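Local coordinates for trehalose synthase regulatory protein (Candida albicans, PDB 5HUS) that probably serves as a regulatory subunit of the trehalose synthase complex, through a C-terminal domain related to the trehalose-phosphatases of the HAD superfamily, at residues V246-G251 with E261-L266; V4-N9 with L274-I279; F70-S75 with S210-N215; G250-I255 with E284-A289; K12-V17 with R21-A26. One frame throughout, in Å; residues are numbered along the deposited sequence.

How the contacts relate
From the N terminus, contact 5 closes first, a short turn from helix 8-15 into strand 20-26. Contact 3 then spans 134 residues, bringing helix 200-213 back onto strand 69-74. Contact 1 closes next, between strand 243-250 and the helix after it; contact 4 starts from the same place, sharing Gly250 and Gly251 with it, and reaches the loop before strand 292-294. Contact 2 joins the N-terminal residues to strand 272-278, so contacts 1, 3 and 5 nest inside its loop while contact 4 crosses it. Strands 272-278, 243-250, 20-26 and 69-74 lie side by side in that order, which ties contacts 2, 1, 5 and 3 to one sheet.

Contact 1: V246-G251 with E261-L266; sequences VLYSGG and EYVNSL
Val263, on helix 254-265, lays its two methyl groups on strand 243-250 within the beta-alpha-beta unit completed by strand 272-278, a building block of the Rossmann-like HAD core. The two branches divide the work. CG2, anti to the carbonyl carbon, meets Tyr248 CB at 3.7 Å, whereas CG1, anti to the backbone N (chi1 172°), faces Val246 CG1 at 4.3 Å. Val246 and Tyr248 both direct their CB toward the helix, as residues two apart on a strand should, and the CA atoms of Tyr248 and Val263 lie 6.9 Å apart. No hydrogen bond crosses between the segments, and all three touching residues are buried, so the evidence is for purely apolar packing. CB of the tyrosine faces the helix, yet the ring turns off along the strand, and Val263 CG2 approaches that ring obliquely. The tyrosine hydroxyl is thereby carried to the beginning of the helix, where it is hydrogen-bonded to Asp256 and Asn259, while Tyr260 meets the ring with the planes steeply inclined. At the far end of the helical segment, Ser265 folds its own hydroxyl back on the backbone: OG donates to Tyr262 O at 2.7 Å, tilted 22° from the carbonyl plane.

Contact 2: V4-N9 with L274-I279; sequences VPFTKN and LTVTLI
By packing on Leu274 and Val276, Phe6 joins the chain's N-terminal residues to strand 272-278 of the HAD-type parallel core. The tight part has two components, distinguished by how each partner meets the ring. Val276 lies over one face: its CG2 is 3.9 Å from Phe6 CB and equally far from Phe6 CG, and the two side chains cross at about a right angle. Leu274 instead comes to the rim, where its CD1 lies near the ring plane, 3.7 Å from Phe6 CE2. Its CD2 is equally far from CE2, so both methyls converge on one ring atom, CD2 from above the plane on the face that Val276 covers. Phe6 swings its CG anti to the backbone N (chi1 -168°), which carries the ring across to the strand. All three are buried, with no hydrogen bond between the segments. The loose side differs: Val4, Pro5, Lys8 and Asn9 are exposed and do not touch residues 274-279, so Phe6 alone links these two segments. Strand 292-294 separates strand 4-5 from strand 272-278, and Phe6 reaches past it, with Val294, Phe11 of helix 8-15 and Leu300, Ile303 and Leu304 of helix 297-304 around its side chain.

Contact 3: F70-S75 with S210-N215; sequences FVYLLS and SCHNSN
His212, near the end of helix 200-213, is held by Phe70 and Tyr72 of strand 69-74, and the three form an aromatic cluster joining that helix to the central sheet. Stacking is the first kind of interaction. The Phe70 and His212 rings meet face to face, centroids 4.0 Å apart and planes inclined by 26°. The overlap is uneven: His212 ND1 sits over the centre of the phenyl ring, 3.4 Å above its plane, whereas from the imidazole side Phe70 CG is offset toward the rim. A CH-pi contact accompanies the stack, Phe70 CB lying over the imidazole face 4.2 Å from the His212 ring centroid and 14° off its normal.

Hydrogen bonding is the second kind. Tyr72 OH and His212 NE2 are 2.7 Å apart, with the hydroxyl in the imidazole plane at its edge. The two side chains reach for each other, one from the strand and one from the helix, and their rings, 70° apart in plane, meet rim to rim without covering each other's faces.

One partner covers a face of the imidazole and the other holds its edge, so two orthogonal restraints should limit its rotation. The tyrosine hydroxyl is also hydrogen-bonded to the backbone N of Ile105, in the loop following strand 101-103; shared between that amide and His212 NE2, one buried oxygen ties helix, strand and loop together.

Contact 4: G250-I255 with E284-A289; sequences GGLTSI and EETKTA
Leu252 lays its two methyls against the loop 284-289 at the protein surface, CD1 meeting Thr286 alone, CD2 lying between Thr286 and Thr288. CD1 lies 3.2 Å from Thr286 OG1, a close approach between a methyl and a hydroxyl oxygen that is not a hydrogen bond. Leu252 CD2 is 3.7 Å from Thr288 CB and 3.8 Å from both Thr288 OG1 and Thr286 OG1. The approaches differ: the leucine passes obliquely to Thr286 but at about a right angle to Thr288. CG anti to the carbonyl carbon (chi1 -60°) turns the fork of methyls toward the loop; the CA atoms of Leu252 and Thr288 are 7.0 Å apart. In the fold, this joins the turn leading from strand 243-250 into helix 254-265 to the loop before strand 292-294, at the C-terminal ends of strands 243-250 and 272-278 in the HAD-type core. Both hydroxyls have polar partners beyond the two segments. Thr286 OG1 is hydrogen-bonded to Asn283 O, and Thr288 OG1 to Glu257 OE2 and to the backbone N of Ala290. Glu257 also receives the Ala289 amide through its other oxygen, fixing the loop to the helix. Thr253 occupies the N-cap of that helix, its OG1 hydrogen-bonded to Asp256.

Contact 5: K12-V17 with R21-A26; sequences KDWCSV and RLIILA
A helix-to-strand connection leading into a central strand of the Rossmann-like core brings helix 8-15 against the start of strand 20-26, with Trp14 and Arg21 as its principal side chains. Trp14 enters with the far corner of its six-membered ring. CH2 lies 3.6 Å from Ile23 CG1 and 3.8 Å from Arg21 CB, both met obliquely, while CZ2 comes within 3.9 Å of Leu22 O, near the ring plane. The tryptophan sets CG anti to its own backbone N (chi1 171°), which sends the indole from the helix toward the strand. Arg21 runs the other way: extended from CG to NE, it runs back along the end of the helix until Cys15 CB stands over the centre of one guanidinium face, 4.0 Å above the plane. Cys15 SG is 3.9 Å from Arg21 NH1. The guanidinium plane is 68° from that of the indole, which touches the arginine at CB and not at its flat end. NH2 also has a long, weak ion pair with Asp68. No hydrogen bond joins the segments. Val17 CG2 skirts Arg21 CG at 4.4 Å. Strand 20-26 lies between strands 69-74 and 243-250, and Trp14 extends over the latter to touch Ala245 and Leu247, then Leu274 of strand 272-278.

Contact 1: V246-G251 with E261-L266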
# COMPACT_ATOMS: atom_id res chain seq x y z
N VAL A 246 7.80 -14.24 -0.11
CA VAL A 246 7.03 -12.99 -0.11
C VAL A 246 7.53 -12.06 -1.21
O VAL A 246 8.74 -11.91 -1.40
CB VAL A 246 7.11 -12.26 1.25
CG1 VAL A 246 6.25 -11.00 1.24
CG2 VAL A 246 6.69 -13.18 2.38
N LEU A 247 6.60 -11.44 -1.93
CA LEU A 247 6.96 -10.50 -2.98
C LEU A 247 6.15 -9.22 -2.82
O LEU A 247 4.96 -9.26 -2.53
CB LEU A 247 6.70 -11.12 -4.37
CG LEU A 247 7.11 -10.35 -5.63
CD1 LEU A 247 7.43 -11.34 -6.75
CD2 LEU A 247 6.03 -9.38 -6.11
N TYR A 248 6.81 -8.08 -3.01
CA TYR A 248 6.11 -6.80 -3.01
C TYR A 248 6.47 -6.05 -4.27
O TYR A 248 7.65 -5.96 -4.62
CB TYR A 248 6.47 -5.96 -1.77
CG TYR A 248 5.87 -4.58 -1.77
CD1 TYR A 248 6.53 -3.51 -2.37
CD2 TYR A 248 4.63 -4.33 -1.19
CE1 TYR A 248 5.97 -2.24 -2.39
CE2 TYR A 248 4.07 -3.07 -1.20
CZ TYR A 248 4.75 -2.03 -1.80
OH TYR A 248 4.21 -0.76 -1.80
N SER A 249 5.46 -5.52 -4.96
CA SER A 249 5.68 -4.68 -6.13
C SER A 249 5.03 -3.33 -5.91
O SER A 249 3.92 -3.25 -5.38
CB SER A 249 5.14 -5.33 -7.40
OG SER A 249 5.37 -4.49 -8.51
N GLY A 250 5.71 -2.26 -6.32
CA GLY A 250 5.14 -0.94 -6.16
C GLY A 250 5.70 0.04 -7.17
O GLY A 250 6.09 -0.33 -8.27
N GLY A 251 5.71 1.31 -6.77
CA GLY A 251 6.30 2.36 -7.57
C GLY A 251 7.45 3.00 -6.82
O GLY A 251 8.06 2.38 -5.95
N GLU A 261 12.02 -1.83 1.84
CA GLU A 261 12.99 -2.08 2.90
C GLU A 261 12.47 -3.13 3.89
O GLU A 261 13.22 -4.00 4.33
CB GLU A 261 13.33 -0.78 3.62
CG GLU A 261 14.11 0.20 2.76
CD GLU A 261 14.34 1.53 3.44
OE1 GLU A 261 14.15 1.61 4.67
OE2 GLU A 261 14.70 2.51 2.75
N TYR A 262 11.18 -3.07 4.20
CA TYR A 262 10.58 -4.04 5.12
C TYR A 262 10.56 -5.45 4.52
O TYR A 262 10.96 -6.42 5.18
CB TYR A 262 9.15 -3.63 5.51
CG TYR A 262 8.45 -4.65 6.37
CD1 TYR A 262 9.04 -5.14 7.54
CD2 TYR A 262 7.19 -5.14 6.03
CE1 TYR A 262 8.40 -6.09 8.32
CE2 TYR A 262 6.55 -6.09 6.81
CZ TYR A 262 7.16 -6.56 7.96
OH TYR A 262 6.52 -7.50 8.74
N VAL A 263 10.09 -5.57 3.28
CA VAL A 263 10.03 -6.88 2.64
C VAL A 263 11.44 -7.43 2.43
O VAL A 263 11.66 -8.63 2.59
CB VAL A 263 9.25 -6.82 1.31
CG1 VAL A 263 9.35 -8.14 0.57
CG2 VAL A 263 7.79 -6.48 1.60
N ASN A 264 12.38 -6.56 2.09
CA ASN A 264 13.79 -6.98 1.96
C ASN A 264 14.32 -7.57 3.26
O ASN A 264 15.04 -8.57 3.26
CB ASN A 264 14.68 -5.81 1.53
CG ASN A 264 14.54 -5.48 0.06
OD1 ASN A 264 13.98 -6.26 -0.71
ND2 ASN A 264 15.08 -4.34 -0.35
N SER A 265 13.94 -6.94 4.37
CA SER A 265 14.41 -7.36 5.69
C SER A 265 13.80 -8.68 6.13
O SER A 265 14.33 -9.34 7.02
CB SER A 265 14.11 -6.27 6.72
OG SER A 265 12.75 -6.28 7.13
N LEU A 266 12.69 -9.09 5.50
CA LEU A 266 12.02 -10.34 5.86
C LEU A 266 12.81 -11.57 5.45
O LEU A 266 12.44 -12.69 5.82
CB LEU A 266 10.63 -10.39 5.22
CG LEU A 266 9.58 -9.47 5.84
CD1 LEU A 266 8.27 -9.54 5.05
CD2 LEU A 266 9.35 -9.81 7.30

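Contact 2: V4-N9 with L274-I279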
# COMPACT_ATOMS: atom_id res chain seq x y z
N VAL A 4 18.50 -4.51 -11.79
CA VAL A 4 18.38 -5.70 -12.61
C VAL A 4 16.92 -5.84 -13.05
O VAL A 4 16.00 -5.69 -12.24
CB VAL A 4 18.85 -6.97 -11.87
CG1 VAL A 4 18.26 -7.02 -10.47
CG2 VAL A 4 18.50 -8.23 -12.66
N PRO A 5 16.70 -6.08 -14.35
CA PRO A 5 15.35 -6.25 -14.88
C PRO A 5 14.63 -7.46 -14.29
O PRO A 5 15.21 -8.54 -14.19
CB PRO A 5 15.59 -6.45 -16.38
CG PRO A 5 16.87 -5.74 -16.65
CD PRO A 5 17.71 -5.99 -15.43
N PHE A 6 13.39 -7.25 -13.88
CA PHE A 6 12.51 -8.33 -13.45
C PHE A 6 12.26 -9.27 -14.63
O PHE A 6 11.89 -8.82 -15.72
CB PHE A 6 11.21 -7.75 -12.89
CG PHE A 6 10.34 -8.73 -12.15
CD1 PHE A 6 8.97 -8.76 -12.38
CD2 PHE A 6 10.88 -9.59 -11.22
CE1 PHE A 6 8.16 -9.65 -11.69
CE2 PHE A 6 10.07 -10.49 -10.53
CZ PHE A 6 8.71 -10.52 -10.77
N THR A 7 12.48 -10.56 -14.43
CA THR A 7 12.31 -11.55 -15.49
C THR A 7 11.49 -12.74 -15.01
O THR A 7 11.30 -12.92 -13.81
CB THR A 7 13.67 -12.06 -16.02
OG1 THR A 7 14.36 -12.74 -14.97
CG2 THR A 7 14.52 -10.90 -16.52
N LYS A 8 11.01 -13.55 -15.94
CA LYS A 8 10.30 -14.78 -15.59
C LYS A 8 11.20 -15.73 -14.80
O LYS A 8 10.73 -16.41 -13.88
CB LYS A 8 9.78 -15.49 -16.85
CG LYS A 8 8.71 -14.72 -17.60
CD LYS A 8 8.07 -15.56 -18.69
CE LYS A 8 7.00 -14.78 -19.42
NZ LYS A 8 6.19 -15.63 -20.34
N ASN A 9 12.48 -15.77 -15.15
CA ASN A 9 13.42 -16.65 -14.46
C ASN A 9 13.62 -16.24 -13.01
O ASN A 9 13.62 -17.09 -12.12
CB ASN A 9 14.77 -16.67 -15.19
CG ASN A 9 14.73 -17.49 -16.46
OD1 ASN A 9 13.89 -18.37 -16.61
ND2 ASN A 9 15.65 -17.20 -17.38
N LEU A 274 11.34 -10.87 -2.58
CA LEU A 274 11.63 -10.17 -3.82
C LEU A 274 10.89 -8.84 -3.81
O LEU A 274 9.71 -8.79 -3.49
CB LEU A 274 11.23 -11.01 -5.04
CG LEU A 274 11.59 -10.54 -6.45
CD1 LEU A 274 11.61 -11.73 -7.40
CD2 LEU A 274 10.62 -9.48 -6.98
N THR A 275 11.60 -7.78 -4.14
CA THR A 275 10.99 -6.48 -4.30
C THR A 275 11.22 -5.99 -5.72
O THR A 275 12.32 -6.13 -6.26
CB THR A 275 11.55 -5.46 -3.29
OG1 THR A 275 12.98 -5.48 -3.34
CG2 THR A 275 11.10 -5.80 -1.88
N VAL A 276 10.18 -5.45 -6.34
CA VAL A 276 10.28 -4.96 -7.71
C VAL A 276 9.50 -3.66 -7.85
O VAL A 276 8.39 -3.53 -7.33
CB VAL A 276 9.78 -6.01 -8.73
CG1 VAL A 276 8.40 -6.52 -8.35
CG2 VAL A 276 9.79 -5.44 -10.13
N THR A 277 10.09 -2.69 -8.54
CA THR A 277 9.43 -1.41 -8.74
C THR A 277 9.13 -1.17 -10.21
O THR A 277 9.88 -1.59 -11.08
CB THR A 277 10.26 -0.23 -8.19
OG1 THR A 277 9.51 0.98 -8.35
CG2 THR A 277 11.58 -0.09 -8.93
N LEU A 278 8.01 -0.50 -10.46
CA LEU A 278 7.70 0.04 -11.77
C LEU A 278 8.60 1.23 -12.05
O LEU A 278 8.73 2.12 -11.22
CB LEU A 278 6.23 0.44 -11.86
CG LEU A 278 5.24 -0.72 -11.92
CD1 LEU A 278 3.84 -0.26 -11.55
CD2 LEU A 278 5.25 -1.32 -13.31
N ILE A 279 9.25 1.22 -13.21
CA ILE A 279 10.13 2.31 -13.60
C ILE A 279 9.71 2.86 -14.96
O ILE A 279 8.99 2.19 -15.71
CB ILE A 279 11.60 1.87 -13.67
CG1 ILE A 279 11.79 0.80 -14.75
CG2 ILE A 279 12.07 1.35 -12.32
CD1 ILE A 279 13.20 0.24 -14.80

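Contact 3: F70-S75 with S210-N215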
# COMPACT_ATOMS: atom_id res chain seq x y z
N PHE A 70 -1.18 -16.44 -2.56
CA PHE A 70 -2.14 -15.45 -2.09
C PHE A 70 -1.73 -14.08 -2.61
O PHE A 70 -0.64 -13.60 -2.31
CB PHE A 70 -2.21 -15.45 -0.56
CG PHE A 70 -2.43 -16.81 0.02
CD1 PHE A 70 -1.38 -17.52 0.59
CD2 PHE A 70 -3.69 -17.40 -0.01
CE1 PHE A 70 -1.59 -18.78 1.12
CE2 PHE A 70 -3.90 -18.66 0.52
CZ PHE A 70 -2.85 -19.35 1.08
N VAL A 71 -2.61 -13.47 -3.40
CA VAL A 71 -2.33 -12.16 -3.99
C VAL A 71 -3.18 -11.08 -3.33
O VAL A 71 -4.40 -11.23 -3.24
CB VAL A 71 -2.61 -12.16 -5.51
CG1 VAL A 71 -2.29 -10.81 -6.11
CG2 VAL A 71 -1.80 -13.26 -6.19
N TYR A 72 -2.52 -10.02 -2.86
CA TYR A 72 -3.20 -8.88 -2.23
C TYR A 72 -2.91 -7.59 -2.97
O TYR A 72 -1.77 -7.32 -3.35
CB TYR A 72 -2.77 -8.73 -0.77
CG TYR A 72 -3.44 -9.71 0.14
CD1 TYR A 72 -3.07 -11.05 0.14
CD2 TYR A 72 -4.47 -9.32 0.99
CE1 TYR A 72 -3.70 -11.97 0.95
CE2 TYR A 72 -5.10 -10.23 1.82
CZ TYR A 72 -4.72 -11.55 1.78
OH TYR A 72 -5.35 -12.46 2.61
N LEU A 73 -3.96 -6.80 -3.17
CA LEU A 73 -3.82 -5.44 -3.68
C LEU A 73 -3.66 -4.45 -2.53
O LEU A 73 -4.46 -4.46 -1.59
CB LEU A 73 -5.04 -5.06 -4.52
CG LEU A 73 -5.11 -3.59 -4.92
CD1 LEU A 73 -4.13 -3.31 -6.06
CD2 LEU A 73 -6.54 -3.20 -5.31
N LEU A 74 -2.64 -3.60 -2.61
CA LEU A 74 -2.46 -2.52 -1.65
C LEU A 74 -2.83 -1.23 -2.36
O LEU A 74 -2.22 -0.87 -3.37
CB LEU A 74 -1.02 -2.47 -1.12
CG LEU A 74 -0.65 -1.28 -0.22
CD1 LEU A 74 -1.50 -1.26 1.06
CD2 LEU A 74 0.83 -1.31 0.13
N SER A 75 -3.84 -0.55 -1.84
CA SER A 75 -4.46 0.59 -2.52
C SER A 75 -4.73 1.72 -1.55
O SER A 75 -5.02 1.47 -0.38
CB SER A 75 -5.76 0.16 -3.20
OG SER A 75 -6.48 1.27 -3.71
N SER A 210 1.25 -12.49 8.66
CA SER A 210 0.99 -13.30 9.86
C SER A 210 -0.19 -14.24 9.68
O SER A 210 -0.14 -15.39 10.10
CB SER A 210 0.74 -12.39 11.07
OG SER A 210 1.88 -11.62 11.38
N CYS A 211 -1.26 -13.76 9.06
CA CYS A 211 -2.45 -14.57 8.86
C CYS A 211 -2.15 -15.81 8.04
O CYS A 211 -2.55 -16.92 8.40
CB CYS A 211 -3.56 -13.76 8.18
SG CYS A 211 -4.29 -12.54 9.26
N HIS A 212 -1.44 -15.64 6.93
CA HIS A 212 -1.14 -16.77 6.08
C HIS A 212 0.05 -17.58 6.60
O HIS A 212 0.13 -18.78 6.38
CB HIS A 212 -0.90 -16.29 4.64
CG HIS A 212 -2.13 -15.73 3.99
ND1 HIS A 212 -3.14 -16.54 3.52
CD2 HIS A 212 -2.52 -14.46 3.77
CE1 HIS A 212 -4.10 -15.78 3.01
NE2 HIS A 212 -3.75 -14.51 3.15
N ASN A 213 0.96 -16.92 7.31
CA ASN A 213 2.16 -17.59 7.82
C ASN A 213 1.87 -18.46 9.04
O ASN A 213 2.49 -19.50 9.23
CB ASN A 213 3.24 -16.56 8.17
CG ASN A 213 4.61 -17.19 8.33
OD1 ASN A 213 4.97 -18.13 7.63
ND2 ASN A 213 5.40 -16.66 9.26
N SER A 214 0.93 -18.01 9.88
CA SER A 214 0.64 -18.70 11.13
C SER A 214 -0.76 -19.29 11.14
O SER A 214 -1.22 -19.78 12.17
CB SER A 214 0.81 -17.74 12.31
OG SER A 214 2.10 -17.14 12.30
N ASN A 215 -1.42 -19.23 9.99
CA ASN A 215 -2.79 -19.72 9.84
C ASN A 215 -3.76 -19.14 10.86
O ASN A 215 -4.47 -19.87 11.55
CB ASN A 215 -2.83 -21.24 9.91
CG ASN A 215 -3.41 -21.87 8.67
OD1 ASN A 215 -4.61 -21.76 8.41
ND2 ASN A 215 -2.57 -22.52 7.88

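Contact 4: G250-I255 with E284-A289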
# COMPACT_ATOMS: atom_id res chain seq x y z
N GLY A 250 5.71 -2.26 -6.32
CA GLY A 250 5.14 -0.94 -6.16
C GLY A 250 5.70 0.04 -7.17
O GLY A 250 6.09 -0.33 -8.27
N GLY A 251 5.71 1.31 -6.77
CA GLY A 251 6.30 2.36 -7.57
C GLY A 251 7.45 3.00 -6.82
O GLY A 251 8.06 2.38 -5.95
N LEU A 252 7.75 4.24 -7.16
CA LEU A 252 8.85 4.95 -6.54
C LEU A 252 8.32 6.10 -5.71
O LEU A 252 8.40 7.27 -6.11
CB LEU A 252 9.82 5.47 -7.60
CG LEU A 252 10.45 4.38 -8.46
CD1 LEU A 252 11.01 4.97 -9.74
CD2 LEU A 252 11.54 3.66 -7.68
N THR A 253 7.73 5.76 -4.57
CA THR A 253 7.29 6.76 -3.61
C THR A 253 7.96 6.46 -2.28
O THR A 253 8.51 5.38 -2.11
CB THR A 253 5.76 6.76 -3.43
OG1 THR A 253 5.34 5.52 -2.86
CG2 THR A 253 5.06 6.97 -4.76
N SER A 254 7.89 7.40 -1.34
CA SER A 254 8.49 7.21 -0.02
C SER A 254 7.85 6.03 0.70
O SER A 254 8.51 5.30 1.44
CB SER A 254 8.35 8.48 0.82
OG SER A 254 9.07 9.55 0.24
N ILE A 255 6.55 5.86 0.49
CA ILE A 255 5.80 4.79 1.13
C ILE A 255 6.18 3.44 0.52
O ILE A 255 6.34 2.46 1.24
CB ILE A 255 4.29 5.03 1.03
CG1 ILE A 255 3.89 6.14 2.00
CG2 ILE A 255 3.51 3.76 1.32
CD1 ILE A 255 2.40 6.33 2.16
N GLU A 284 14.36 7.24 -13.89
CA GLU A 284 15.50 6.33 -13.87
C GLU A 284 16.58 6.72 -12.87
O GLU A 284 17.33 5.87 -12.39
CB GLU A 284 16.11 6.23 -15.27
CG GLU A 284 15.21 5.57 -16.30
CD GLU A 284 15.83 5.55 -17.69
OE1 GLU A 284 16.02 6.64 -18.27
OE2 GLU A 284 16.11 4.45 -18.20
N GLU A 285 16.67 8.01 -12.56
CA GLU A 285 17.71 8.48 -11.64
C GLU A 285 17.25 8.47 -10.18
O GLU A 285 18.05 8.67 -9.27
CB GLU A 285 18.18 9.88 -12.03
CG GLU A 285 19.20 9.89 -13.15
CD GLU A 285 18.57 9.68 -14.51
OE1 GLU A 285 17.46 10.19 -14.74
OE2 GLU A 285 19.19 8.99 -15.35
N THR A 286 15.96 8.22 -9.95
CA THR A 286 15.45 8.15 -8.58
C THR A 286 16.01 6.93 -7.85
O THR A 286 16.04 5.83 -8.39
CB THR A 286 13.91 8.09 -8.54
OG1 THR A 286 13.47 6.77 -8.87
CG2 THR A 286 13.31 9.09 -9.51
N LYS A 287 16.44 7.13 -6.61
CA LYS A 287 17.00 6.05 -5.81
C LYS A 287 15.91 5.15 -5.24
O LYS A 287 14.83 5.62 -4.88
CB LYS A 287 17.87 6.61 -4.69
CG LYS A 287 19.12 7.32 -5.18
CD LYS A 287 20.09 6.32 -5.80
CE LYS A 287 21.26 7.02 -6.48
NZ LYS A 287 20.79 7.86 -7.62
N THR A 288 16.20 3.85 -5.14
CA THR A 288 15.24 2.90 -4.60
C THR A 288 15.91 1.72 -3.91
O THR A 288 17.06 1.38 -4.21
CB THR A 288 14.31 2.34 -5.69
OG1 THR A 288 13.35 1.46 -5.10
CG2 THR A 288 15.12 1.58 -6.74
N ALA A 289 15.18 1.09 -2.99
CA ALA A 289 15.66 -0.10 -2.30
C ALA A 289 15.11 -1.37 -2.96
O ALA A 289 15.48 -2.48 -2.58
CB ALA A 289 15.27 -0.07 -0.84

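Contact 5: K12-V17 with R21-A26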
# COMPACT_ATOMS: atom_id res chain seq x y z
N LYS A 12 10.42 -17.20 -11.25
CA LYS A 12 10.33 -18.64 -11.07
C LYS A 12 11.32 -19.15 -10.03
O LYS A 12 11.04 -20.11 -9.32
CB LYS A 12 10.56 -19.37 -12.40
CG LYS A 12 9.41 -19.24 -13.38
CD LYS A 12 8.10 -19.70 -12.75
CE LYS A 12 6.98 -19.71 -13.77
NZ LYS A 12 5.70 -20.21 -13.19
N ASP A 13 12.48 -18.51 -9.96
CA ASP A 13 13.45 -18.81 -8.91
C ASP A 13 12.86 -18.50 -7.54
O ASP A 13 13.00 -19.27 -6.60
CB ASP A 13 14.75 -18.03 -9.12
CG ASP A 13 15.61 -18.62 -10.22
OD1 ASP A 13 15.37 -19.80 -10.59
OD2 ASP A 13 16.51 -17.92 -10.72
N TRP A 14 12.20 -17.35 -7.45
CA TRP A 14 11.53 -16.94 -6.22
C TRP A 14 10.43 -17.93 -5.84
O TRP A 14 10.24 -18.23 -4.66
CB TRP A 14 10.97 -15.52 -6.38
CG TRP A 14 10.07 -15.07 -5.27
CD1 TRP A 14 10.45 -14.47 -4.10
CD2 TRP A 14 8.64 -15.16 -5.23
NE1 TRP A 14 9.34 -14.20 -3.33
CE2 TRP A 14 8.22 -14.61 -4.00
CE3 TRP A 14 7.67 -15.66 -6.11
CZ2 TRP A 14 6.88 -14.55 -3.63
CZ3 TRP A 14 6.34 -15.60 -5.74
CH2 TRP A 14 5.96 -15.04 -4.51
N CYS A 15 9.72 -18.44 -6.84
CA CYS A 15 8.66 -19.43 -6.62
C CYS A 15 9.20 -20.79 -6.17
O CYS A 15 8.44 -21.63 -5.70
CB CYS A 15 7.85 -19.65 -7.90
SG CYS A 15 6.80 -18.30 -8.41
N SER A 16 10.50 -21.00 -6.34
CA SER A 16 11.08 -22.32 -6.11
C SER A 16 11.23 -22.61 -4.62
O SER A 16 12.34 -22.72 -4.11
CB SER A 16 12.43 -22.44 -6.82
OG SER A 16 12.87 -23.79 -6.84
N VAL A 17 10.10 -22.72 -3.94
CA VAL A 17 10.09 -22.97 -2.51
C VAL A 17 9.05 -24.02 -2.14
O VAL A 17 8.14 -24.32 -2.92
CB VAL A 17 9.80 -21.69 -1.69
CG1 VAL A 17 10.92 -20.68 -1.84
CG2 VAL A 17 8.46 -21.08 -2.11
N ARG A 21 3.09 -18.82 -0.94
CA ARG A 21 3.68 -17.64 -1.56
C ARG A 21 2.73 -16.46 -1.39
O ARG A 21 1.56 -16.55 -1.74
CB ARG A 21 3.95 -17.87 -3.04
CG ARG A 21 4.65 -19.19 -3.36
CD ARG A 21 4.52 -19.51 -4.84
NE ARG A 21 4.89 -20.88 -5.17
CZ ARG A 21 4.64 -21.45 -6.35
NH1 ARG A 21 4.00 -20.76 -7.28
NH2 ARG A 21 5.01 -22.70 -6.58
N LEU A 22 3.25 -15.36 -0.85
CA LEU A 22 2.45 -14.16 -0.60
C LEU A 22 2.92 -13.04 -1.52
O LEU A 22 4.11 -12.71 -1.55
CB LEU A 22 2.57 -13.71 0.86
CG LEU A 22 1.88 -12.38 1.21
CD1 LEU A 22 0.38 -12.48 0.97
CD2 LEU A 22 2.18 -12.01 2.64
N ILE A 23 1.98 -12.50 -2.29
CA ILE A 23 2.30 -11.46 -3.26
C ILE A 23 1.47 -10.23 -2.96
O ILE A 23 0.25 -10.31 -2.88
CB ILE A 23 2.05 -11.94 -4.70
CG1 ILE A 23 2.98 -13.11 -5.03
CG2 ILE A 23 2.23 -10.79 -5.68
CD1 ILE A 23 2.71 -13.78 -6.36
N ILE A 24 2.14 -9.10 -2.76
CA ILE A 24 1.46 -7.85 -2.45
C ILE A 24 1.76 -6.84 -3.54
O ILE A 24 2.92 -6.51 -3.78
CB ILE A 24 1.89 -7.32 -1.06
CG1 ILE A 24 1.45 -8.31 0.02
CG2 ILE A 24 1.30 -5.93 -0.81
CD1 ILE A 24 2.05 -8.06 1.37
N LEU A 25 0.71 -6.40 -4.22
CA LEU A 25 0.85 -5.50 -5.36
C LEU A 25 0.28 -4.12 -5.04
O LEU A 25 -0.93 -3.98 -4.87
CB LEU A 25 0.16 -6.08 -6.59
CG LEU A 25 0.59 -7.51 -6.97
CD1 LEU A 25 -0.17 -8.00 -8.22
CD2 LEU A 25 2.09 -7.56 -7.19
N ALA A 26 1.15 -3.12 -4.96
CA ALA A 26 0.72 -1.74 -4.76
C ALA A 26 0.50 -1.11 -6.12
O ALA A 26 1.45 -0.63 -6.75
CB ALA A 26 1.75 -0.95 -3.95